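Local coordinates for protein Endonuclease/exonuclease/phosphatase (Leptotrichia buccalis C-1013-b, PDB 3TEB) that probably acts as a metal-dependent hydrolase of the endonuclease/exonuclease/phosphatase family, with a magnesium-binding site and a likely nuclease activity, at residues M154-Q159 with N190-L196. Numbering follows the deposited sequence.
Sequences MGKNIQ and NILSQGL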
loop_
_atom_site.group_PDB
_atom_site.type_symbol
_atom_site.label_atom_id
_atom_site.label_comp_id
_atom_site.label_asym_id
_atom_site.label_seq_id
_atom_site.Cartn_x
_atom_site.Cartn_y
_atom_site.Cartn_z
HETATM N N MSE A 154 -0.409 17.308 -4.940
HETATM C CA MSE A 154 -1.053 15.997 -4.836
HETATM C C MSE A 154 -1.942 15.677 -6.052
HETATM O O MSE A 154 -1.986 14.535 -6.522
HETATM C CB MSE A 154 -1.853 15.930 -3.533
HETATM C CG MSE A 154 -2.875 14.799 -3.429
HETATM SE SE MSE A 154 -2.297 13.259 -2.382
HETATM C CE MSE A 154 -2.122 14.101 -0.614
ATOM N N GLY A 155 -2.639 16.684 -6.562
ATOM C CA GLY A 155 -3.422 16.516 -7.774
ATOM C C GLY A 155 -2.575 16.020 -8.930
ATOM O O GLY A 155 -2.815 14.930 -9.460
ATOM N N LYS A 156 -1.578 16.822 -9.307
ATOM C CA LYS A 156 -0.631 16.497 -10.372
ATOM C C LYS A 156 -0.037 15.101 -10.213
ATOM O O LYS A 156 0.027 14.325 -11.164
ATOM C CB LYS A 156 0.508 17.522 -10.399
ATOM C CG LYS A 156 0.253 18.794 -11.222
ATOM C CD LYS A 156 1.595 19.333 -11.773
ATOM C CE LYS A 156 1.492 20.753 -12.342
ATOM N NZ LYS A 156 1.384 21.779 -11.255
ATOM N N ASN A 157 0.398 14.794 -8.998
ATOM C CA ASN A 157 1.008 13.504 -8.709
ATOM C C ASN A 157 0.068 12.344 -9.013
ATOM O O ASN A 157 0.466 11.366 -9.667
ATOM C CB ASN A 157 1.489 13.447 -7.259
ATOM C CG ASN A 157 2.630 14.414 -6.979
ATOM O OD1 ASN A 157 3.178 15.032 -7.892
ATOM N ND2 ASN A 157 2.990 14.549 -5.708
ATOM N N ILE A 158 -1.176 12.464 -8.552
ATOM C CA ILE A 158 -2.176 11.444 -8.824
ATOM C C ILE A 158 -2.423 11.321 -10.336
ATOM O O ILE A 158 -2.511 10.206 -10.865
ATOM C CB ILE A 158 -3.478 11.677 -8.024
ATOM C CG1 ILE A 158 -3.235 11.371 -6.546
ATOM C CG2 ILE A 158 -4.615 10.802 -8.555
ATOM C CD1 ILE A 158 -4.373 11.706 -5.652
ATOM N N GLN A 159 -2.495 12.460 -11.027
ATOM C CA GLN A 159 -2.589 12.460 -12.481
ATOM C C GLN A 159 -1.426 11.681 -13.135
ATOM O O GLN A 159 -1.645 10.911 -14.070
ATOM C CB GLN A 159 -2.691 13.889 -13.034
ATOM C CG GLN A 159 -4.069 14.538 -12.902
ATOM C CD GLN A 159 -5.223 13.690 -13.492
ATOM O OE1 GLN A 159 -6.250 13.481 -12.835
ATOM N NE2 GLN A 159 -5.052 13.210 -14.732
ATOM N N ASN A 190 -10.444 16.776 -3.102
ATOM C CA ASN A 190 -9.457 16.945 -4.168
ATOM C C ASN A 190 -8.938 15.619 -4.748
ATOM O O ASN A 190 -8.824 15.488 -5.970
ATOM C CB ASN A 190 -8.286 17.809 -3.681
ATOM C CG ASN A 190 -7.405 18.310 -4.822
ATOM O OD1 ASN A 190 -6.252 17.898 -4.966
ATOM N ND2 ASN A 190 -7.951 19.201 -5.641
ATOM N N ILE A 191 -8.629 14.647 -3.882
ATOM C CA ILE A 191 -8.197 13.318 -4.330
ATOM C C ILE A 191 -9.231 12.788 -5.303
ATOM O O ILE A 191 -8.899 12.466 -6.437
ATOM C CB ILE A 191 -8.054 12.280 -3.164
ATOM C CG1 ILE A 191 -7.213 12.811 -1.988
ATOM C CG2 ILE A 191 -7.522 10.944 -3.666
ATOM C CD1 ILE A 191 -5.763 12.482 -2.021
ATOM N N LEU A 192 -10.487 12.729 -4.867
ATOM C CA LEU A 192 -11.567 12.147 -5.676
ATOM C C LEU A 192 -11.829 12.891 -6.989
ATOM O O LEU A 192 -12.150 12.262 -7.993
ATOM C CB LEU A 192 -12.856 12.024 -4.859
ATOM C CG LEU A 192 -12.795 11.272 -3.519
ATOM C CD1 LEU A 192 -14.034 11.565 -2.693
ATOM C CD2 LEU A 192 -12.596 9.760 -3.686
ATOM N N SER A 193 -11.677 14.219 -6.973
ATOM C CA SER A 193 -11.739 15.069 -8.181
ATOM C C SER A 193 -10.872 14.558 -9.320
ATOM O O SER A 193 -11.065 14.960 -10.456
ATOM C CB SER A 193 -11.261 16.500 -7.892
ATOM O OG SER A 193 -11.912 17.068 -6.778
ATOM N N GLN A 194 -9.896 13.710 -9.010
ATOM C CA GLN A 194 -8.971 13.214 -10.020
ATOM C C GLN A 194 -9.566 12.052 -10.818
ATOM O O GLN A 194 -8.921 11.486 -11.695
ATOM C CB GLN A 194 -7.645 12.832 -9.368
ATOM C CG GLN A 194 -7.066 13.930 -8.477
ATOM C CD GLN A 194 -6.795 15.235 -9.216
ATOM O OE1 GLN A 194 -6.403 15.238 -10.387
ATOM N NE2 GLN A 194 -6.993 16.353 -8.525
ATOM N N GLY A 195 -10.818 11.726 -10.522
ATOM C CA GLY A 195 -11.505 10.624 -11.178
ATOM C C GLY A 195 -11.325 9.346 -10.390
ATOM O O GLY A 195 -11.001 8.300 -10.957
ATOM N N LEU A 196 -11.543 9.440 -9.079
ATOM C CA LEU A 196 -11.333 8.324 -8.175
ATOM C C LEU A 196 -12.550 8.011 -7.331
ATOM O O LEU A 196 -13.252 8.914 -6.869
ATOM C CB LEU A 196 -10.146 8.602 -7.272
ATOM C CG LEU A 196 -8.782 8.452 -7.935
ATOM C CD1 LEU A 196 -7.696 8.698 -6.914
ATOM C CD2 LEU A 196 -8.621 7.075 -8.548
#
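This is helix-to-helix packing on the outer side of one of the two large sheets of a DNase I-like fold: the start of helix 154-162 lies against the end of helix 185-192 and the turn that follows it. The backbones come closest at Gly155 and Ile191, whose CA atoms are 6.7 Å apart. Met154, Ile158, Ile191 and Leu196 form an apolar cluster on one part of the contact, while Gln194 is laid across the Gly155 backbone at its centre. Ile191 reaches Met154, built as selenomethionine: Ile191 CD1 is 3.6 Å from Met154 SE, and Ile191 CG2 sits 3.8 Å from Ile158 CD1. One turn on from Met154, Ile158 also places CG2 3.7 Å from CB of Gln194 and 4.1 Å from CD1 of Leu196. Beneath, Ile191 and Leu196 both rest on Phe232 of strand 225-233, so the hydrophobic cluster continues down onto the sheet.

Gln194 lies alongside this cluster. Its side chain folds back so that Gln194 NE2 donates a 3.3 Å hydrogen bond to Asn190 O, and the same NE2 lies 3.7 Å from CA of Gly155. A CB on Gly155 would come tight against that amide, so the bare backbone lets the amide come this close. Just beyond, Gly195 takes positive phi as the chain leaves helical geometry, and Leu196 turns back toward Ile158. The two segments are thus joined by apolar packing together with the close lie of Gln194 on Gly155 and Ile158, its NE2 bonded to Asn190 O.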